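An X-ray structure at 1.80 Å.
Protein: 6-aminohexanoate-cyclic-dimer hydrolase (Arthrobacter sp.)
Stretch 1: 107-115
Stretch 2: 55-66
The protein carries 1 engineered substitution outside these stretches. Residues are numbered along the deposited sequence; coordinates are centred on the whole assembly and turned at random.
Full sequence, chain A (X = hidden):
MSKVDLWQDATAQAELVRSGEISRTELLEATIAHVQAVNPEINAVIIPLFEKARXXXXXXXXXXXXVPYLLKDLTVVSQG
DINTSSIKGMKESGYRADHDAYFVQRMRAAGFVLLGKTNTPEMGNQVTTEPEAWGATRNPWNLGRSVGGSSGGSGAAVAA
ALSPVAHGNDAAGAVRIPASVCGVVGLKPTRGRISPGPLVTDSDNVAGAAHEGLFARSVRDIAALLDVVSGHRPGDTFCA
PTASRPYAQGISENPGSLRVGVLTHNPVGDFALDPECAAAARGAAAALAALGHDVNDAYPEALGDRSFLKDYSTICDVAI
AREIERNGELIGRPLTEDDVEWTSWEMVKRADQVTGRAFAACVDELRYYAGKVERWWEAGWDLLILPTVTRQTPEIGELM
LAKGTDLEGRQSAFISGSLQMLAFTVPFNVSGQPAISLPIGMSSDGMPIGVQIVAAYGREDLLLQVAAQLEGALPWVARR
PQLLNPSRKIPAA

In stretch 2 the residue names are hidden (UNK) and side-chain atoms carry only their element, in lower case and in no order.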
ATOM      1  N   MET A 107       2.617   7.808 -15.154  1.00 29.86           N
ATOM      2  CA  MET A 107       3.167   8.818 -14.250  1.00 29.30           C
ATOM      3  C   MET A 107       4.073   9.808 -14.987  1.00 30.75           C
ATOM      4  O   MET A 107       3.994  11.022 -14.767  1.00 32.14           O
ATOM      5  CB  MET A 107       3.959   8.144 -13.126  1.00 32.52           C
ATOM      6  CG  MET A 107       3.097   7.412 -12.093  1.00 29.29           C
ATOM      7  SD  MET A 107       2.031   8.521 -11.149  1.00 30.60           S
ATOM      8  CE  MET A 107       3.193   9.073  -9.877  1.00 30.29           C
ATOM      9  N   ARG A 108       4.934   9.287 -15.855  1.00 33.16           N
ATOM     10  CA  ARG A 108       5.850  10.132 -16.618  1.00 35.62           C
ATOM     11  C   ARG A 108       5.093  11.061 -17.565  1.00 37.38           C
ATOM     12  O   ARG A 108       5.454  12.227 -17.719  1.00 38.72           O
ATOM     13  CB  ARG A 108       6.834   9.269 -17.415  1.00 35.17           C
ATOM     14  CG  ARG A 108       7.907  10.077 -18.133  1.00 37.27           C
ATOM     15  CD  ARG A 108       8.980   9.190 -18.744  1.00 38.15           C
ATOM     16  NE  ARG A 108       8.484   8.385 -19.857  1.00 40.00           N
ATOM     17  CZ  ARG A 108       8.471   7.056 -19.872  1.00 43.01           C
ATOM     18  NH1 ARG A 108       8.927   6.368 -18.831  1.00 44.49           N
ATOM     19  NH2 ARG A 108       8.011   6.410 -20.937  1.00 43.13           N
ATOM     20  N   ALA A 109       4.044  10.543 -18.197  1.00 37.93           N
ATOM     21  CA  ALA A 109       3.244  11.341 -19.119  1.00 37.61           C
ATOM     22  C   ALA A 109       2.535  12.463 -18.371  1.00 38.59           C
ATOM     23  O   ALA A 109       2.216  13.507 -18.947  1.00 39.26           O
ATOM     24  CB  ALA A 109       2.219  10.455 -19.828  1.00 37.32           C
ATOM     25  N   ALA A 110       2.292  12.242 -17.083  1.00 35.13           N
ATOM     26  CA  ALA A 110       1.617  13.227 -16.247  1.00 34.22           C
ATOM     27  C   ALA A 110       2.565  14.331 -15.790  1.00 33.79           C
ATOM     28  O   ALA A 110       2.121  15.379 -15.326  1.00 36.26           O
ATOM     29  CB  ALA A 110       0.997  12.541 -15.033  1.00 34.91           C
ATOM     30  N   GLY A 111       3.866  14.092 -15.909  1.00 34.31           N
ATOM     31  CA  GLY A 111       4.832  15.099 -15.500  1.00 35.43           C
ATOM     32  C   GLY A 111       5.672  14.728 -14.291  1.00 38.18           C
ATOM     33  O   GLY A 111       6.565  15.479 -13.901  1.00 40.29           O
ATOM     34  N   PHE A 112       5.387  13.576 -13.690  1.00 37.72           N
ATOM     35  CA  PHE A 112       6.133  13.107 -12.523  1.00 36.64           C
ATOM     36  C   PHE A 112       7.509  12.612 -12.961  1.00 35.46           C
ATOM     37  O   PHE A 112       7.674  12.160 -14.093  1.00 36.93           O
ATOM     38  CB  PHE A 112       5.378  11.955 -11.842  1.00 33.90           C
ATOM     39  CG  PHE A 112       4.164  12.388 -11.058  1.00 36.91           C
ATOM     40  CD1 PHE A 112       4.304  13.016  -9.824  1.00 37.51           C
ATOM     41  CD2 PHE A 112       2.882  12.161 -11.548  1.00 34.17           C
ATOM     42  CE1 PHE A 112       3.182  13.410  -9.089  1.00 33.05           C
ATOM     43  CE2 PHE A 112       1.753  12.551 -10.820  1.00 30.70           C
ATOM     44  CZ  PHE A 112       1.905  13.177  -9.591  1.00 34.31           C
ATOM     45  N   VAL A 113       8.500  12.703 -12.077  1.00 34.54           N
ATOM     46  CA  VAL A 113       9.841  12.223 -12.405  1.00 33.52           C
ATOM     47  C   VAL A 113      10.213  11.076 -11.463  1.00 34.88           C
ATOM     48  O   VAL A 113      10.075  11.193 -10.247  1.00 35.29           O
ATOM     49  CB  VAL A 113      10.909  13.368 -12.314  1.00 40.23           C
ATOM     50  CG1 VAL A 113      10.447  14.573 -13.130  1.00 35.09           C
ATOM     51  CG2 VAL A 113      11.159  13.769 -10.872  1.00 36.89           C
ATOM     52  N   LEU A 114      10.657   9.958 -12.032  1.00 34.55           N
ATOM     53  CA  LEU A 114      11.027   8.792 -11.237  1.00 34.60           C
ATOM     54  C   LEU A 114      12.318   9.045 -10.467  1.00 38.83           C
ATOM     55  O   LEU A 114      13.408   9.024 -11.039  1.00 38.27           O
ATOM     56  CB  LEU A 114      11.187   7.565 -12.138  1.00 31.68           C
ATOM     57  CG  LEU A 114      11.499   6.256 -11.415  1.00 31.42           C
ATOM     58  CD1 LEU A 114      10.485   6.042 -10.298  1.00 30.76           C
ATOM     59  CD2 LEU A 114      11.466   5.097 -12.405  1.00 33.30           C
ATOM     60  N   LEU A 115      12.181   9.270  -9.162  1.00 38.70           N
ATOM     61  CA  LEU A 115      13.317   9.558  -8.292  1.00 38.91           C
ATOM     62  C   LEU A 115      14.082   8.327  -7.821  1.00 38.70           C
ATOM     63  O   LEU A 115      15.277   8.408  -7.538  1.00 41.24           O
ATOM     64  CB  LEU A 115      12.843  10.354  -7.071  1.00 39.65           C
ATOM     65  CG  LEU A 115      13.923  10.917  -6.146  1.00 38.08           C
ATOM     66  CD1 LEU A 115      14.776  11.923  -6.918  1.00 36.59           C
ATOM     67  CD2 LEU A 115      13.268  11.589  -4.943  1.00 38.68           C
ATOM     68  N   UNK A  55      16.915  13.674 -16.073  1.00 45.88           N
ATOM     69  CA  UNK A  55      16.638  13.701 -17.507  1.00 45.69           C
ATOM     70  C   UNK A  55      15.149  13.937 -17.735  1.00 46.18           C
ATOM     71  O   UNK A  55      14.759  14.749 -18.572  1.00 45.89           O
ATOM     72  c   UNK A  55      17.010  12.372 -18.162  1.00 48.90           C
ATOM     73  c   UNK A  55      18.466  10.378 -18.336  1.00 60.12           C
ATOM     74  n   UNK A  55      20.777   7.692 -17.380  1.00 69.77           N
ATOM     75  c   UNK A  55      18.358  11.793 -17.777  1.00 54.78           C
ATOM     76  n   UNK A  55      19.563   9.615 -17.749  1.00 64.76           N
ATOM     77  n   UNK A  55      18.922   7.635 -18.732  1.00 70.84           N
ATOM     78  c   UNK A  55      19.755   8.315 -17.955  1.00 69.10           C
ATOM     79  N   UNK A  56      14.319  13.213 -16.988  1.00 43.12           N
ATOM     80  CA  UNK A  56      12.873  13.332 -17.125  1.00 42.67           C
ATOM     81  C   UNK A  56      12.374  14.710 -16.722  1.00 40.44           C
ATOM     82  O   UNK A  56      11.407  15.213 -17.289  1.00 41.19           O
ATOM     83  c   UNK A  56      12.659  10.849 -16.509  1.00 36.26           C
ATOM     84  c   UNK A  56      11.816   9.807 -15.794  1.00 42.31           C
ATOM     85  o   UNK A  56      11.726   8.670 -16.297  1.00 35.02           O
ATOM     86  c   UNK A  56      12.160  12.266 -16.279  1.00 39.53           C
ATOM     87  o   UNK A  56      11.255  10.120 -14.722  1.00 42.64           O
ATOM     88  N   UNK A  57      13.031  15.324 -15.745  1.00 41.78           N
ATOM     89  CA  UNK A  57      12.618  16.644 -15.280  1.00 43.26           C
ATOM     90  C   UNK A  57      12.682  17.692 -16.385  1.00 45.07           C
ATOM     91  O   UNK A  57      11.809  18.556 -16.487  1.00 45.32           O
ATOM     92  c   UNK A  57      13.484  17.091 -14.106  1.00 40.90           C
ATOM     93  o   UNK A  57      13.077  18.371 -13.651  1.00 44.72           O
ATOM     94  N   UNK A  58      13.720  17.617 -17.208  1.00 48.05           N
ATOM     95  CA  UNK A  58      13.883  18.571 -18.296  1.00 50.82           C
ATOM     96  C   UNK A  58      12.784  18.400 -19.341  1.00 50.28           C
ATOM     97  O   UNK A  58      12.320  19.373 -19.931  1.00 53.57           O
ATOM     98  o   UNK A  58      17.979  17.274 -19.336  1.00 63.36           O
ATOM     99  o   UNK A  58      18.637  19.201 -18.519  1.00 67.65           O
ATOM    100  c   UNK A  58      17.777  18.308 -18.662  1.00 64.89           C
ATOM    101  c   UNK A  58      16.428  18.490 -17.983  1.00 60.44           C
ATOM    102  c   UNK A  58      15.256  18.389 -18.952  1.00 55.08           C
ATOM    103  N   UNK A  59      12.360  17.158 -19.547  1.00 49.96           N
ATOM    104  CA  UNK A  59      11.334  16.840 -20.536  1.00 47.94           C
ATOM    105  C   UNK A  59       9.906  16.787 -19.981  1.00 47.64           C
ATOM    106  O   UNK A  59       8.940  16.912 -20.732  1.00 47.29           O
ATOM    107  c   UNK A  59      11.675  15.500 -21.193  1.00 47.40           C
ATOM    108  c   UNK A  59      13.231  16.308 -22.969  1.00 51.35           C
ATOM    109  c   UNK A  59      13.390  13.947 -22.145  1.00 43.60           C
ATOM    110  c   UNK A  59      13.092  15.387 -21.764  1.00 48.63           C
ATOM    111  N   UNK A  60       9.779  16.610 -18.669  1.00 46.53           N
ATOM    112  CA  UNK A  60       8.475  16.511 -18.016  1.00 44.98           C
ATOM    113  C   UNK A  60       7.458  17.565 -18.441  1.00 45.10           C
ATOM    114  O   UNK A  60       7.803  18.724 -18.651  1.00 46.79           O
ATOM    115  c   UNK A  60       8.651  16.548 -16.501  1.00 44.07           C
ATOM    116  N   UNK A  61       6.200  17.146 -18.558  1.00 44.10           N
ATOM    117  CA  UNK A  61       5.105  18.035 -18.939  1.00 43.41           C
ATOM    118  C   UNK A  61       3.768  17.463 -18.468  1.00 42.31           C
ATOM    119  O   UNK A  61       3.532  16.259 -18.567  1.00 43.66           O
ATOM    120  o   UNK A  61       4.839  16.993 -21.122  1.00 49.09           O
ATOM    121  c   UNK A  61       5.071  18.221 -20.457  1.00 47.18           C
ATOM    122  N   UNK A  62       2.895  18.332 -17.967  1.00 41.70           N
ATOM    123  CA  UNK A  62       1.599  17.892 -17.484  1.00 41.70           C
ATOM    124  C   UNK A  62       1.204  18.561 -16.177  1.00 43.08           C
ATOM    125  O   UNK A  62       1.891  19.472 -15.716  1.00 43.02           O
ATOM    126  N   UNK A  63       0.098  18.127 -15.552  1.00 40.70           N
ATOM    127  CA  UNK A  63      -0.390  18.690 -14.285  1.00 39.65           C
ATOM    128  C   UNK A  63       0.568  18.550 -13.098  1.00 37.93           C
ATOM    129  O   UNK A  63       0.381  19.195 -12.072  1.00 39.88           O
ATOM    130  c   UNK A  63      -1.506  16.642 -14.789  1.00 41.22           C
ATOM    131  c   UNK A  63      -1.706  17.944 -14.052  1.00 39.68           C
ATOM    132  c   UNK A  63      -0.815  17.080 -16.048  1.00 41.17           C
ATOM    133  N   UNK A  64       1.580  17.699 -13.237  1.00 38.00           N
ATOM    134  CA  UNK A  64       2.557  17.492 -12.169  1.00 38.13           C
ATOM    135  C   UNK A  64       3.985  17.521 -12.706  1.00 37.31           C
ATOM    136  O   UNK A  64       4.875  16.873 -12.161  1.00 37.51           O
ATOM    137  c   UNK A  64      -1.337  15.626 -10.499  1.00 36.04           C
ATOM    138  c   UNK A  64      -0.213  16.715  -8.672  1.00 32.79           C
ATOM    139  c   UNK A  64      -1.371  16.183  -9.224  1.00 34.06           C
ATOM    140  c   UNK A  64       1.021  16.136 -10.674  1.00 35.93           C
ATOM    141  c   UNK A  64       2.291  16.156 -11.468  1.00 31.82           C
ATOM    142  c   UNK A  64       0.976  16.690  -9.397  1.00 34.10           C
ATOM    143  c   UNK A  64      -0.146  15.603 -11.216  1.00 33.69           C
ATOM    144  N   UNK A  65       4.202  18.285 -13.772  1.00 39.68           N
ATOM    145  CA  UNK A  65       5.528  18.382 -14.373  1.00 40.35           C
ATOM    146  C   UNK A  65       6.596  18.752 -13.342  1.00 42.67           C
ATOM    147  O   UNK A  65       6.487  19.774 -12.664  1.00 42.30           O
ATOM    148  c   UNK A  65       5.517  19.406 -15.502  1.00 43.97           C
ATOM    149  N   UNK A  66       7.618  17.907 -13.222  1.00 42.59           N
ATOM    150  CA  UNK A  66       8.701  18.171 -12.290  1.00 43.13           C
ATOM    151  C   UNK A  66       8.575  17.581 -10.896  1.00 43.31           C
ATOM    152  O   UNK A  66       9.546  17.573 -10.137  1.00 42.95           O
TER
HETATM  153  O   HOH W   1       8.544   9.780 -14.471  1.00 33.27           O
HETATM  154  O   HOH W   2       9.992   6.675 -15.911  1.00 34.02           O
HETATM  155  O   HOH W   3       5.694  14.175 -19.761  1.00 48.38           O

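Position 55 carries three carbons, a nitrogen, then a carbon bearing two more nitrogens, out of reach of stretch 1: Arg55. Position 56 has three carbons, the third ending in two oxygens. It points toward stretch 1, and one oxygen accepts a hydrogen bond from Leu114 N at 2.8 Å. A three-carbon chain ending in a carboxylate is Glu56, and that oxygen is OE1. Position 57 holds one carbon and one oxygen, with its CA 3.7 Å from Val113 CG1: Ser57. At position 58 three carbons again end in two oxygens; the CA-to-CB bond points away from stretch 1 and nothing there is touched: Glu58. Position 59 has four carbons, forked at the second, and makes no contact: Leu59.

Position 60 has a single carbon, its CB, lying 3.5 Å from Gly111 O and 4.3 Å from Val113 CG1; it is Ala60, the first residue to leave helical geometry. Position 61 adds one oxygen to one carbon and points away: Ser61. Its backbone O receives a hydrogen bond from water 3, which also donates to Arg108 O.

Position 62 has no side-chain atoms. An ideal CB would fall 2.3 Å from Ala110 O, and the backbone angles independently require Gly62. At position 63 three carbons close a ring onto the backbone N, which lies 3.4 Å from Ala110 O with no hydrogen to share: Pro63. Position 64 shows one carbon followed by a six-carbon ring, hence Phe64; its CG lies 3.3 Å from Phe112 CZ. Position 65 has one carbon, turned away, and is Ala65, which closes a type I turn begun at Gly62. Position 66 has no side-chain atoms, and its positive phi fits Gly66.

The contact sets a beta turn against the end of a helix. Gly111 ends its helix in a Schellman motif, and a CB there would clash with Ala65 N at 2.4 Å; without one, the CA atoms of Gly111 and Ala65 come within 3.5 Å. Phe64 N donates to Ala110 O (3.2 Å), and Gly66 N to Gly111 O (2.7 Å), tying the turn to the helix end. The Phe64 and Phe112 rings lie nearly parallel but slid apart, which places Phe64 CB over the face of the Phe112 ring. Farther along, Glu56 OE1 accepts the hydrogen bond from the backbone N of Leu114, while water 1 donates to both Glu56 OE1 and Phe112 O. Arg108 NH1 and Glu56 OE2, 4.4 Å apart, are beyond salt-bridge range; water 2 links them, donating to the carboxylate and accepting from the guanidinium.

Stretch 2, residues 55-66: RESELASGPFAG
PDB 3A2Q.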